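Local coordinates for protein N(2),N(2)-dimethylguanosine tRNA methyltransferase (Pyrococcus horikoshii, PDB 2DUL) that probably methylates guanine 26 of a number of tRNAs twice at N2, using S-adenosyl-L-methionine as the methyl donor, at residues Leu170-Ala184 with Cys192-Arg206. Numbering follows the deposited sequence.
Sequences LCGAHPRACLRKYLA and CHEVGTRILVGVIAR
I199 lays its CG2 methyl against three residues of 170-184: it lies 3.8 Å from CD2 of L170, and CB of Y182 and CB of A184 also touch it. The L170 and I199 side chains run alongside each other, pointing opposite ways, and CD2 of L170 also covers the centre of one face of the Y182 ring, 3.5 Å above its plane. With CG1 of V203 near its edge, this ring, from the last turn of 175-182, packs against 192-206; the helix axes run 11.5 Å apart at 26°. The helices link strand 158-164 to the closing pair of the class I methyltransferase sheet, in which 226-235 lies antiparallel between 158-164 and the edge strand 213-223. O of L170 lies 3.3 Å from CA of G196, a backbone approach permitted by the glycine's lack of a side chain. SG of C171 and SG of C192 are 3.1 Å apart, close but too long for a disulfide, and C171 SG also meets the edge of the H193 ring, whose ND1 hydrogen-bonds O of F357. R206, bent at chi3 (-71°), hydrogen-bonds the carbonyls where 175-182 ends: NH2 meets O of Y182 at 2.8 Å, nearly in line with its C=O (169°), and NH1 meets O of L183 at 2.9 Å.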
loop_
_atom_site.group_PDB
_atom_site.type_symbol
_atom_site.label_atom_id
_atom_site.label_comp_id
_atom_site.label_asym_id
_atom_site.label_seq_id
_atom_site.Cartn_x
_atom_site.Cartn_y
_atom_site.Cartn_z
ATOM N N LEU A 170 -9.610 -9.121 4.031
ATOM C CA LEU A 170 -8.173 -9.239 4.266
ATOM C C LEU A 170 -7.808 -9.541 5.720
ATOM O O LEU A 170 -6.735 -10.080 5.998
ATOM C CB LEU A 170 -7.452 -7.973 3.797
ATOM C CG LEU A 170 -7.438 -7.776 2.276
ATOM C CD1 LEU A 170 -6.788 -6.448 1.930
ATOM C CD2 LEU A 170 -6.687 -8.929 1.620
ATOM N N CYS A 171 -8.692 -9.196 6.650
ATOM C CA CYS A 171 -8.414 -9.459 8.053
ATOM C C CYS A 171 -9.061 -10.730 8.572
ATOM O O CYS A 171 -8.987 -11.027 9.762
ATOM C CB CYS A 171 -8.822 -8.269 8.915
ATOM S SG CYS A 171 -7.442 -7.159 9.219
ATOM N N GLY A 172 -9.697 -11.479 7.677
ATOM C CA GLY A 172 -10.313 -12.731 8.078
ATOM C C GLY A 172 -11.764 -12.717 8.527
ATOM O O GLY A 172 -12.335 -13.782 8.752
ATOM N N ALA A 173 -12.368 -11.539 8.667
ATOM C CA ALA A 173 -13.766 -11.469 9.092
ATOM C C ALA A 173 -14.693 -12.090 8.042
ATOM O O ALA A 173 -15.647 -12.791 8.386
ATOM C CB ALA A 173 -14.165 -10.021 9.354
ATOM N N HIS A 174 -14.404 -11.823 6.769
ATOM C CA HIS A 174 -15.184 -12.350 5.647
ATOM C C HIS A 174 -14.283 -13.271 4.820
ATOM O O HIS A 174 -13.823 -12.898 3.739
ATOM C CB HIS A 174 -15.684 -11.204 4.759
ATOM C CG HIS A 174 -16.637 -10.270 5.441
ATOM N ND1 HIS A 174 -17.183 -9.174 4.808
ATOM C CD2 HIS A 174 -17.146 -10.270 6.696
ATOM C CE1 HIS A 174 -17.988 -8.540 5.643
ATOM N NE2 HIS A 174 -17.983 -9.186 6.795
ATOM N N PRO A 175 -14.034 -14.493 5.314
ATOM C CA PRO A 175 -13.177 -15.463 4.625
ATOM C C PRO A 175 -13.593 -15.852 3.210
ATOM O O PRO A 175 -12.746 -15.934 2.319
ATOM C CB PRO A 175 -13.170 -16.654 5.581
ATOM C CG PRO A 175 -14.528 -16.579 6.212
ATOM C CD PRO A 175 -14.676 -15.104 6.492
ATOM N N ARG A 176 -14.882 -16.096 2.996
ATOM C CA ARG A 176 -15.341 -16.481 1.666
ATOM C C ARG A 176 -15.082 -15.376 0.655
ATOM O O ARG A 176 -14.674 -15.642 -0.476
ATOM C CB ARG A 176 -16.828 -16.842 1.698
ATOM C CG ARG A 176 -17.124 -17.970 2.663
ATOM C CD ARG A 176 -18.396 -18.705 2.323
ATOM N NE ARG A 176 -18.633 -19.772 3.288
ATOM C CZ ARG A 176 -19.441 -20.808 3.084
ATOM N NH1 ARG A 176 -20.098 -20.929 1.937
ATOM N NH2 ARG A 176 -19.592 -21.721 4.035
ATOM N N ALA A 177 -15.312 -14.134 1.064
ATOM C CA ALA A 177 -15.074 -12.999 0.183
ATOM C C ALA A 177 -13.575 -12.880 -0.110
ATOM O O ALA A 177 -13.181 -12.504 -1.215
ATOM C CB ALA A 177 -15.587 -11.715 0.826
ATOM N N CYS A 178 -12.740 -13.207 0.876
ATOM C CA CYS A 178 -11.296 -13.115 0.679
ATOM C C CYS A 178 -10.857 -14.146 -0.349
ATOM O O CYS A 178 -9.998 -13.865 -1.181
ATOM C CB CYS A 178 -10.533 -13.328 1.996
ATOM S SG CYS A 178 -8.752 -12.927 1.875
ATOM N N LEU A 179 -11.446 -15.337 -0.294
ATOM C CA LEU A 179 -11.107 -16.385 -1.258
ATOM C C LEU A 179 -11.491 -15.931 -2.669
ATOM O O LEU A 179 -10.730 -16.116 -3.621
ATOM C CB LEU A 179 -11.849 -17.684 -0.930
ATOM C CG LEU A 179 -11.085 -18.797 -0.206
ATOM C CD1 LEU A 179 -10.515 -18.281 1.102
ATOM C CD2 LEU A 179 -12.027 -19.977 0.038
ATOM N N ARG A 180 -12.673 -15.335 -2.797
ATOM C CA ARG A 180 -13.149 -14.873 -4.096
ATOM C C ARG A 180 -12.343 -13.715 -4.677
ATOM O O ARG A 180 -11.994 -13.730 -5.859
ATOM C CB ARG A 180 -14.623 -14.441 -4.026
ATOM C CG ARG A 180 -15.623 -15.550 -3.673
ATOM C CD ARG A 180 -17.031 -15.184 -4.151
ATOM N NE ARG A 180 -17.439 -13.859 -3.688
ATOM C CZ ARG A 180 -17.851 -13.580 -2.453
ATOM N NH1 ARG A 180 -17.926 -14.534 -1.536
ATOM N NH2 ARG A 180 -18.168 -12.333 -2.128
ATOM N N LYS A 181 -12.052 -12.714 -3.853
ATOM C CA LYS A 181 -11.330 -11.536 -4.318
ATOM C C LYS A 181 -9.813 -11.665 -4.396
ATOM O O LYS A 181 -9.200 -11.248 -5.385
ATOM C CB LYS A 181 -11.671 -10.330 -3.432
ATOM C CG LYS A 181 -13.158 -9.986 -3.373
ATOM C CD LYS A 181 -13.426 -8.866 -2.376
ATOM C CE LYS A 181 -14.924 -8.659 -2.156
ATOM N NZ LYS A 181 -15.604 -8.185 -3.391
ATOM N N TYR A 182 -9.217 -12.239 -3.354
ATOM C CA TYR A 182 -7.767 -12.369 -3.270
ATOM C C TYR A 182 -7.186 -13.759 -3.463
ATOM O O TYR A 182 -5.965 -13.921 -3.430
ATOM C CB TYR A 182 -7.297 -11.799 -1.928
ATOM C CG TYR A 182 -7.674 -10.348 -1.776
ATOM C CD1 TYR A 182 -6.947 -9.355 -2.426
ATOM C CD2 TYR A 182 -8.794 -9.966 -1.031
ATOM C CE1 TYR A 182 -7.317 -8.018 -2.347
ATOM C CE2 TYR A 182 -9.178 -8.619 -0.945
ATOM C CZ TYR A 182 -8.431 -7.657 -1.609
ATOM O OH TYR A 182 -8.792 -6.334 -1.563
ATOM N N LEU A 183 -8.046 -14.751 -3.668
ATOM C CA LEU A 183 -7.605 -16.128 -3.859
ATOM C C LEU A 183 -6.584 -16.540 -2.789
ATOM O O LEU A 183 -5.512 -17.076 -3.091
ATOM C CB LEU A 183 -7.019 -16.294 -5.272
ATOM C CG LEU A 183 -8.032 -16.045 -6.401
ATOM C CD1 LEU A 183 -7.337 -16.130 -7.758
ATOM C CD2 LEU A 183 -9.165 -17.076 -6.312
ATOM N N ALA A 184 -6.931 -16.284 -1.533
ATOM C CA ALA A 184 -6.069 -16.614 -0.404
ATOM C C ALA A 184 -6.922 -16.816 0.847
ATOM O O ALA A 184 -8.005 -16.236 0.964
ATOM C CB ALA A 184 -5.053 -15.485 -0.171
ATOM N N CYS A 192 -3.573 -10.263 11.740
ATOM C CA CYS A 192 -4.333 -9.944 10.531
ATOM C C CYS A 192 -3.928 -8.704 9.738
ATOM O O CYS A 192 -3.968 -8.728 8.506
ATOM C CB CYS A 192 -5.837 -9.897 10.838
ATOM S SG CYS A 192 -6.408 -8.481 11.781
ATOM N N HIS A 193 -3.534 -7.626 10.411
ATOM C CA HIS A 193 -3.128 -6.428 9.690
ATOM C C HIS A 193 -1.941 -6.747 8.775
ATOM O O HIS A 193 -1.904 -6.320 7.619
ATOM C CB HIS A 193 -2.749 -5.313 10.666
ATOM C CG HIS A 193 -3.902 -4.793 11.468
ATOM N ND1 HIS A 193 -3.738 -3.982 12.572
ATOM C CD2 HIS A 193 -5.239 -4.969 11.326
ATOM C CE1 HIS A 193 -4.922 -3.685 13.077
ATOM N NE2 HIS A 193 -5.850 -4.271 12.340
ATOM N N GLU A 194 -0.973 -7.504 9.284
ATOM C CA GLU A 194 0.179 -7.835 8.458
ATOM C C GLU A 194 -0.140 -8.917 7.432
ATOM O O GLU A 194 0.286 -8.820 6.282
ATOM C CB GLU A 194 1.382 -8.277 9.296
ATOM C CG GLU A 194 2.627 -8.453 8.413
ATOM C CD GLU A 194 3.890 -8.786 9.173
ATOM O OE1 GLU A 194 3.991 -8.430 10.365
ATOM O OE2 GLU A 194 4.806 -9.383 8.561
ATOM N N VAL A 195 -0.873 -9.951 7.842
ATOM C CA VAL A 195 -1.222 -11.026 6.909
ATOM C C VAL A 195 -2.023 -10.450 5.741
ATOM O O VAL A 195 -1.780 -10.788 4.575
ATOM C CB VAL A 195 -2.028 -12.143 7.615
ATOM C CG1 VAL A 195 -2.531 -13.165 6.594
ATOM C CG2 VAL A 195 -1.144 -12.837 8.644
ATOM N N GLY A 196 -2.965 -9.563 6.056
ATOM C CA GLY A 196 -3.761 -8.936 5.016
ATOM C C GLY A 196 -2.872 -8.152 4.066
ATOM O O GLY A 196 -3.087 -8.151 2.846
ATOM N N THR A 197 -1.864 -7.486 4.625
ATOM C CA THR A 197 -0.936 -6.698 3.826
ATOM C C THR A 197 -0.110 -7.630 2.933
ATOM O O THR A 197 0.130 -7.326 1.765
ATOM C CB THR A 197 0.010 -5.859 4.728
ATOM O OG1 THR A 197 -0.758 -4.899 5.464
ATOM C CG2 THR A 197 1.036 -5.120 3.895
ATOM N N ARG A 198 0.313 -8.767 3.481
ATOM C CA ARG A 198 1.097 -9.727 2.708
ATOM C C ARG A 198 0.235 -10.441 1.674
ATOM O O ARG A 198 0.739 -10.868 0.637
ATOM C CB ARG A 198 1.779 -10.737 3.637
ATOM C CG ARG A 198 2.951 -10.126 4.384
ATOM C CD ARG A 198 3.598 -11.087 5.365
ATOM N NE ARG A 198 4.674 -10.404 6.082
ATOM C CZ ARG A 198 5.887 -10.182 5.586
ATOM N NH1 ARG A 198 6.787 -9.538 6.316
ATOM N NH2 ARG A 198 6.210 -10.623 4.371
ATOM N N ILE A 199 -1.063 -10.571 1.951
ATOM C CA ILE A 199 -1.978 -11.189 0.995
ATOM C C ILE A 199 -2.104 -10.246 -0.204
ATOM O O ILE A 199 -2.083 -10.680 -1.357
ATOM C CB ILE A 199 -3.391 -11.436 1.607
ATOM C CG1 ILE A 199 -3.342 -12.646 2.549
ATOM C CG2 ILE A 199 -4.412 -11.706 0.488
ATOM C CD1 ILE A 199 -4.613 -12.851 3.368
ATOM N N LEU A 200 -2.209 -8.949 0.069
ATOM C CA LEU A 200 -2.324 -7.957 -1.000
ATOM C C LEU A 200 -1.078 -7.983 -1.889
ATOM O O LEU A 200 -1.176 -8.006 -3.113
ATOM C CB LEU A 200 -2.479 -6.554 -0.411
ATOM C CG LEU A 200 -3.328 -5.512 -1.149
ATOM C CD1 LEU A 200 -2.878 -4.122 -0.708
ATOM C CD2 LEU A 200 -3.205 -5.661 -2.647
ATOM N N VAL A 201 0.100 -7.956 -1.274
ATOM C CA VAL A 201 1.333 -7.981 -2.057
ATOM C C VAL A 201 1.389 -9.275 -2.856
ATOM O O VAL A 201 1.744 -9.277 -4.036
ATOM C CB VAL A 201 2.580 -7.896 -1.151
ATOM C CG1 VAL A 201 3.850 -8.030 -1.994
ATOM C CG2 VAL A 201 2.577 -6.560 -0.392
ATOM N N GLY A 202 1.021 -10.372 -2.201
ATOM C CA GLY A 202 1.033 -11.670 -2.843
ATOM C C GLY A 202 0.135 -11.801 -4.063
ATOM O O GLY A 202 0.504 -12.468 -5.031
ATOM N N VAL A 203 -1.036 -11.174 -4.038
ATOM C CA VAL A 203 -1.941 -11.272 -5.181
ATOM C C VAL A 203 -1.416 -10.451 -6.364
ATOM O O VAL A 203 -1.584 -10.834 -7.524
ATOM C CB VAL A 203 -3.387 -10.824 -4.811
ATOM C CG1 VAL A 203 -3.468 -9.310 -4.705
ATOM C CG2 VAL A 203 -4.379 -11.369 -5.852
ATOM N N ILE A 204 -0.767 -9.330 -6.066
ATOM C CA ILE A 204 -0.190 -8.495 -7.113
ATOM C C ILE A 204 0.918 -9.306 -7.792
ATOM O O ILE A 204 1.012 -9.341 -9.021
ATOM C CB ILE A 204 0.429 -7.197 -6.537
ATOM C CG1 ILE A 204 -0.666 -6.320 -5.925
ATOM C CG2 ILE A 204 1.146 -6.422 -7.647
ATOM C CD1 ILE A 204 -0.131 -5.112 -5.179
ATOM N N ALA A 205 1.740 -9.965 -6.980
ATOM C CA ALA A 205 2.834 -10.784 -7.496
ATOM C C ALA A 205 2.309 -11.921 -8.370
ATOM O O ALA A 205 2.859 -12.207 -9.432
ATOM C CB ALA A 205 3.655 -11.354 -6.336
ATOM N N ARG A 206 1.247 -12.579 -7.917
ATOM C CA ARG A 206 0.677 -13.691 -8.671
ATOM C C ARG A 206 0.063 -13.246 -9.993
ATOM O O ARG A 206 0.289 -13.893 -11.010
ATOM C CB ARG A 206 -0.353 -14.451 -7.821
ATOM C CG ARG A 206 0.297 -15.345 -6.752
ATOM C CD ARG A 206 -0.736 -16.113 -5.942
ATOM N NE ARG A 206 -1.471 -15.219 -5.055
ATOM C CZ ARG A 206 -2.690 -15.464 -4.584
ATOM N NH1 ARG A 206 -3.320 -16.581 -4.917
ATOM N NH2 ARG A 206 -3.276 -14.584 -3.784
#